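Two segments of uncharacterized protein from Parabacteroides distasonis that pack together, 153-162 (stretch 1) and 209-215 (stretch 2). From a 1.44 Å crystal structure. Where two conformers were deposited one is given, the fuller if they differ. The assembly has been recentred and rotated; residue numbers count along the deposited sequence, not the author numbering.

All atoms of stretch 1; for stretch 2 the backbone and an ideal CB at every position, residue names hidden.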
ATOM      1  N   SER A 153      -2.257   3.975  13.544  1.00  8.27           N
ATOM      2  CA  SER A 153      -2.790   3.030  14.518  1.00  7.87           C
ATOM      3  C   SER A 153      -4.292   2.817  14.314  1.00  7.08           C
ATOM      4  O   SER A 153      -5.010   3.612  13.667  1.00  7.46           O
ATOM      5  CB  SER A 153      -2.567   3.551  15.938  1.00  9.08           C
ATOM      6  OG  SER A 153      -3.286   4.759  16.155  1.00  9.02           O
ATOM      7  N   ALA A 154      -4.809   1.778  14.936  1.00  7.36           N
ATOM      8  CA  ALA A 154      -6.246   1.533  14.930  1.00  6.67           C
ATOM      9  C   ALA A 154      -7.005   2.757  15.437  1.00  7.34           C
ATOM     10  O   ALA A 154      -8.068   3.125  14.899  1.00  8.86           O
ATOM     11  CB  ALA A 154      -6.586   0.290  15.765  1.00  8.63           C
ATOM     12  N   ASP A 155      -6.481   3.393  16.475  1.00  7.52           N
ATOM     13  CA  ASP A 155      -7.169   4.554  17.012  0.70  7.38           C
ATOM     14  C   ASP A 155      -7.246   5.707  16.011  1.00  7.95           C
ATOM     15  O   ASP A 155      -8.230   6.465  15.963  1.00  8.94           O
ATOM     16  CB  ASP A 155      -6.502   5.041  18.296  0.70  7.23           C
ATOM     17  CG  ASP A 155      -7.238   6.181  18.912  0.70 12.53           C
ATOM     18  OD1 ASP A 155      -8.320   5.923  19.453  0.70 12.30           O
ATOM     19  OD2 ASP A 155      -6.762   7.327  18.821  0.70 12.00           O
ATOM     20  N   ASN A 156      -6.211   5.857  15.186  1.00  7.05           N
ATOM     21  CA  ASN A 156      -6.216   6.896  14.167  1.00  6.13           C
ATOM     22  C   ASN A 156      -7.330   6.622  13.128  1.00  7.40           C
ATOM     23  O   ASN A 156      -7.971   7.532  12.610  1.00  7.12           O
ATOM     24  CB  ASN A 156      -4.881   6.974  13.429  1.00  6.89           C
ATOM     25  CG  ASN A 156      -3.677   7.276  14.293  1.00  7.72           C
ATOM     26  OD1 ASN A 156      -2.568   6.846  13.936  1.00  8.30           O
ATOM     27  ND2 ASN A 156      -3.837   8.042  15.364  1.00  7.62           N
ATOM     28  N   LEU A 157      -7.510   5.351  12.791  1.00  7.70           N
ATOM     29  CA  LEU A 157      -8.541   4.969  11.819  1.00  7.42           C
ATOM     30  C   LEU A 157      -9.950   5.145  12.373  1.00  7.37           C
ATOM     31  O   LEU A 157     -10.853   5.632  11.684  1.00  7.37           O
ATOM     32  CB  LEU A 157      -8.261   3.543  11.352  1.00  7.50           C
ATOM     33  CG  LEU A 157      -6.858   3.338  10.788  1.00  9.47           C
ATOM     34  CD1 LEU A 157      -6.614   1.881  10.417  1.00 13.59           C
ATOM     35  CD2 LEU A 157      -6.651   4.237   9.592  1.00 12.37           C
ATOM     36  N   ARG A 158     -10.148   4.752  13.630  1.00  7.36           N
ATOM     37  CA  ARG A 158     -11.366   5.022  14.397  0.70  7.86           C
ATOM     38  C   ARG A 158     -11.699   6.507  14.366  1.00  6.33           C
ATOM     39  O   ARG A 158     -12.827   6.931  14.123  1.00  6.64           O
ATOM     40  CB  ARG A 158     -11.090   4.583  15.844  0.70 10.89           C
ATOM     41  CG  ARG A 158     -12.165   4.827  16.859  0.70 12.81           C
ATOM     42  CD  ARG A 158     -12.171   6.245  17.416  0.70 16.69           C
ATOM     43  NE  ARG A 158     -10.932   6.791  18.035  0.70 11.06           N
ATOM     44  CZ  ARG A 158     -10.893   8.045  18.488  0.70 15.83           C
ATOM     45  NH1 ARG A 158     -11.969   8.820  18.311  0.70 10.50           N
ATOM     46  NH2 ARG A 158      -9.803   8.550  19.081  0.70 14.42           N
ATOM     47  N   TYR A 159     -10.691   7.311  14.676  1.00  5.80           N
ATOM     48  CA  TYR A 159     -10.868   8.750  14.716  1.00  5.28           C
ATOM     49  C   TYR A 159     -11.294   9.313  13.349  1.00  6.50           C
ATOM     50  O   TYR A 159     -12.190  10.150  13.248  1.00  6.83           O
ATOM     51  CB  TYR A 159      -9.562   9.407  15.195  1.00  7.22           C
ATOM     52  CG  TYR A 159      -9.571  10.907  15.250  1.00  6.97           C
ATOM     53  CD1 TYR A 159      -9.177  11.670  14.149  1.00  7.75           C
ATOM     54  CD2 TYR A 159      -9.952  11.557  16.415  1.00  8.22           C
ATOM     55  CE1 TYR A 159      -9.179  13.056  14.209  1.00  7.51           C
ATOM     56  CE2 TYR A 159      -9.940  12.925  16.492  1.00  7.47           C
ATOM     57  CZ  TYR A 159      -9.565  13.678  15.391  1.00  8.65           C
ATOM     58  OH  TYR A 159      -9.545  15.073  15.512  1.00 10.58           O
ATOM     59  N   LEU A 160     -10.626   8.876  12.294  1.00  6.37           N
ATOM     60  CA  LEU A 160     -10.990   9.333  10.947  0.60  6.85           C
ATOM     61  C   LEU A 160     -12.432   9.013  10.653  1.00  7.52           C
ATOM     62  O   LEU A 160     -13.181   9.890  10.212  1.00  8.89           O
ATOM     63  CB  LEU A 160     -10.117   8.689   9.870  0.60  7.15           C
ATOM     64  CG  LEU A 160      -8.717   9.250   9.802  0.60  2.17           C
ATOM     65  CD1 LEU A 160      -7.863   8.487   8.759  0.60  4.14           C
ATOM     66  CD2 LEU A 160      -8.708  10.754   9.541  0.60  7.30           C
ATOM     67  N   ALA A 161     -12.842   7.771  10.922  1.00  6.83           N
ATOM     68  CA  ALA A 161     -14.188   7.333  10.594  1.00  9.83           C
ATOM     69  C   ALA A 161     -15.222   8.118  11.394  1.00  9.96           C
ATOM     70  O   ALA A 161     -16.221   8.605  10.849  1.00 10.93           O
ATOM     71  CB  ALA A 161     -14.342   5.835  10.888  1.00  9.67           C
ATOM     72  N   GLU A 162     -15.009   8.213  12.704  1.00  7.75           N
ATOM     73  CA  GLU A 162     -16.031   8.683  13.629  1.00  7.04           C
ATOM     74  C   GLU A 162     -15.997  10.182  13.828  1.00  8.22           C
ATOM     75  O   GLU A 162     -17.055  10.819  13.987  1.00 11.58           O
ATOM     76  CB  GLU A 162     -15.921   7.917  14.952  1.00 10.29           C
ATOM     77  CG  GLU A 162     -16.181   6.413  14.689  1.00 13.27           C
ATOM     78  CD  GLU A 162     -15.917   5.435  15.836  1.00 25.42           C
ATOM     79  OE1 GLU A 162     -15.562   5.847  16.972  1.00 16.25           O
ATOM     80  OE2 GLU A 162     -16.060   4.201  15.564  1.00 23.19           O
ATOM     81  N   UNK A 209     -15.232  -3.324  15.550  1.00  9.93           N
ATOM     82  CA  UNK A 209     -15.322  -2.858  14.162  1.00  9.54           C
ATOM     83  C   UNK A 209     -14.904  -1.394  14.055  1.00  8.98           C
ATOM     84  O   UNK A 209     -15.312  -0.544  14.879  1.00 12.64           O
ATOM     85  CB  UNK A 209     -16.743  -3.040  13.626  1.00  9.54           C
ATOM     86  N   UNK A 210     -14.109  -1.075  13.044  1.00  8.20           N
ATOM     87  CA  UNK A 210     -13.860   0.313  12.653  1.00  7.51           C
ATOM     88  C   UNK A 210     -14.311   0.477  11.192  1.00  6.97           C
ATOM     89  O   UNK A 210     -13.860  -0.275  10.312  1.00  7.44           O
ATOM     90  CB  UNK A 210     -12.386   0.684  12.826  1.00  7.51           C
ATOM     91  N   UNK A 211     -15.178   1.444  10.929  1.00  6.89           N
ATOM     92  CA  UNK A 211     -15.712   1.696   9.582  1.00  7.35           C
ATOM     93  C   UNK A 211     -14.724   2.550   8.777  1.00  6.73           C
ATOM     94  O   UNK A 211     -15.017   3.676   8.385  1.00  7.93           O
ATOM     95  CB  UNK A 211     -17.074   2.389   9.661  1.00  7.35           C
ATOM     96  N   UNK A 212     -13.549   1.985   8.514  1.00  7.52           N
ATOM     97  CA  UNK A 212     -12.563   2.612   7.691  1.00  7.16           C
ATOM     98  C   UNK A 212     -11.889   1.495   6.913  1.00  9.48           C
ATOM     99  O   UNK A 212     -11.456   0.496   7.487  1.00 10.88           O
ATOM    100  CB  UNK A 212     -11.568   3.431   8.515  1.00  7.16           C
ATOM    101  N   UNK A 213     -11.822   1.659   5.618  1.00  7.08           N
ATOM    102  CA  UNK A 213     -11.193   0.671   4.749  1.00  7.03           C
ATOM    103  C   UNK A 213      -9.691   0.922   4.787  1.00  8.09           C
ATOM    104  O   UNK A 213      -9.206   2.027   4.523  1.00  8.51           O
ATOM    105  CB  UNK A 213     -11.737   0.746   3.321  1.00  7.03           C
ATOM    106  N   UNK A 214      -8.928  -0.111   5.102  1.00  6.48           N
ATOM    107  CA  UNK A 214      -7.477  -0.007   5.203  1.00  6.64           C
ATOM    108  C   UNK A 214      -6.834  -0.522   3.907  1.00  7.44           C
ATOM    109  O   UNK A 214      -6.984  -1.689   3.560  1.00  8.00           O
ATOM    110  CB  UNK A 214      -6.962  -0.789   6.413  1.00  6.64           C
ATOM    111  N   UNK A 215      -6.139   0.368   3.225  1.00  6.78           N
ATOM    112  CA  UNK A 215      -5.515   0.144   1.931  1.00  7.50           C
ATOM    113  C   UNK A 215      -4.002   0.109   1.974  1.00  6.92           C
ATOM    114  O   UNK A 215      -3.331   1.004   2.496  1.00  7.30           O
ATOM    115  CB  UNK A 215      -5.963   1.232   0.953  1.00  7.50           C
TER

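Stretch 1 is a helix from Ala-154 onward. Ser-153 sits at its N-cap, where its OG accepts a bond from Asn-156 N. The helix turns Ala-154, Leu-157, Arg-158 and Ala-161 to stretch 2, and since the backbone carbonyls of Ala-154 and Leu-157 are already engaged within the helix by Arg-158 N and Ala-161 N, this face mainly asks for apolar packing.

At position 209 the CA-to-CB bond points sideways, and nothing of stretch 1 lies within 5.5 Å of the ideal CB. The helix therefore sets no requirement, and large or small, polar or apolar residues would all be possible. The residue is Phe-209, whose nearest side-chain atom, Phe-209 CD2, is 7.3 Å from Glu-162 OE2. Its backbone contributes more: a water donates to both Phe-209 O (2.8 Å from the water oxygen) and Glu-162 OE2 (2.7 Å).

Position 210 is far more restricted. Its CB points toward the helix, 4.7 Å from Arg-158 N and 5.4 Å from Ala-154 O, and the small side chain of Ala-154 leaves space along the helix for a longer chain. The extended backbone, phi/psi -121/126, suits a beta-branched residue; valine, isoleucine or perhaps leucine or methionine could be considered. The residue is Ile-210. With chi1 m and chi2 t, its CD1 reaches Ala-154, 4.0 Å from Ala-154 CB and 3.5 Å from Ala-154 O, while CG2 packs 4.2 Å from Leu-157 CB and 3.6 Å from Arg-158 N. The two arms of the branched chain thus cover successive parts of the helix surface.

Position 211 has its CB sideways, 4.6 Å from Ala-161 CB, with a positive psi of 65. The one charge stretch 1 brings near is the carboxylate of Glu-162, with OE2 about 6.3 Å from the CB at 211; by charge alone this would suit a basic or neutral polar residue at least as well as an acid. It is Asp-211, whose carboxylate is hydrogen-bonded elsewhere in the structure. Its backbone makes the nearer approach: Asp-211 O lies 3.4 Å from Ala-161 CB, and Asp-211 N donates to a second water, which in turn donates to Glu-162 OE2.

At 212 the CB again points toward the helix, 3.9 Å from Leu-157 O and 4.4 Å from Ala-161 CB. So close an approach favours a compact side chain such as alanine, serine, cysteine or valine. The residue is Cys-212, chi1 t; its SG lies 4.3 Å from Leu-157 CD2.

Position 213 begins the strand and points away, so stretch 1 sets no preference; it is Val-213, a beta-branched residue at home in a strand.

At 214 the CB is sideways, 4.8 Å from Leu-157 CD1, which would accept an apolar or a medium polar chain. Asn-214 places ND2 4.1 Å from Leu-157 CD1, a van der Waals contact, while its amide is hydrogen-bonded elsewhere.

Position 215 is out of reach of stretch 1, which leaves the choice open, large or small, polar or apolar; it is Leu-215, which makes no contact with stretch 1.

Stretch 2, residues 209-215: FIDCVNL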
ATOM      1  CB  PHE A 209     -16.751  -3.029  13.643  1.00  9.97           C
ATOM      2  CG  PHE A 209     -16.887  -2.884  12.140  1.00  8.32           C
ATOM      3  CD1 PHE A 209     -16.494  -3.912  11.286  1.00  9.80           C
ATOM      4  CD2 PHE A 209     -17.410  -1.723  11.603  1.00  9.82           C
ATOM      5  CE1 PHE A 209     -16.648  -3.788   9.902  1.00 11.39           C
ATOM      6  CE2 PHE A 209     -17.548  -1.585  10.217  1.00 11.17           C
ATOM      7  CZ  PHE A 209     -17.178  -2.612   9.380  1.00  9.31           C
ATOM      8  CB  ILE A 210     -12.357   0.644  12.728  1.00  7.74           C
ATOM      9  CG1 ILE A 210     -11.831   0.518  14.160  1.00  9.52           C
ATOM     10  CG2 ILE A 210     -12.070   2.053  12.165  1.00  8.57           C
ATOM     11  CD1 ILE A 210     -10.306   0.572  14.246  1.00 10.68           C
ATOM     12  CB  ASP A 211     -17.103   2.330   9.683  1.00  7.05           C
ATOM     13  CG  ASP A 211     -17.812   2.433   8.347  1.00 10.40           C
ATOM     14  OD1 ASP A 211     -17.403   1.808   7.361  1.00  8.83           O
ATOM     15  OD2 ASP A 211     -18.804   3.182   8.280  1.00 11.66           O
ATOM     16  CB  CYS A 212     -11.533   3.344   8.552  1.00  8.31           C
ATOM     17  SG  CYS A 212     -10.389   4.396   7.570  1.00 10.30           S
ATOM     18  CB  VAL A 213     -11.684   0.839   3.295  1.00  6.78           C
ATOM     19  CG1 VAL A 213     -11.040  -0.231   2.382  1.00  7.44           C
ATOM     20  CG2 VAL A 213     -13.195   0.769   3.222  1.00  8.03           C
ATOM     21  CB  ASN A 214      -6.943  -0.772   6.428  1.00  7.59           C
ATOM     22  CG  ASN A 214      -5.542  -0.374   6.772  1.00  7.92           C
ATOM     23  OD1 ASN A 214      -4.943   0.418   6.059  1.00  9.18           O
ATOM     24  ND2 ASN A 214      -4.990  -0.895   7.890  1.00  9.52           N
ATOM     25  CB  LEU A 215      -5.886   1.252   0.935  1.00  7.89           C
ATOM     26  CG  LEU A 215      -7.370   1.382   0.614  1.00  7.51           C
ATOM     27  CD1 LEU A 215      -7.588   2.479  -0.445  1.00  7.85           C
ATOM     28  CD2 LEU A 215      -7.957   0.033   0.120  1.00  8.45           C
TER
HETATM   29  O   HOH W   1     -16.261   3.229  12.988  1.00 13.88           O
HETATM   30  O   HOH W   2     -14.610   1.974  15.992  1.00 24.90           O
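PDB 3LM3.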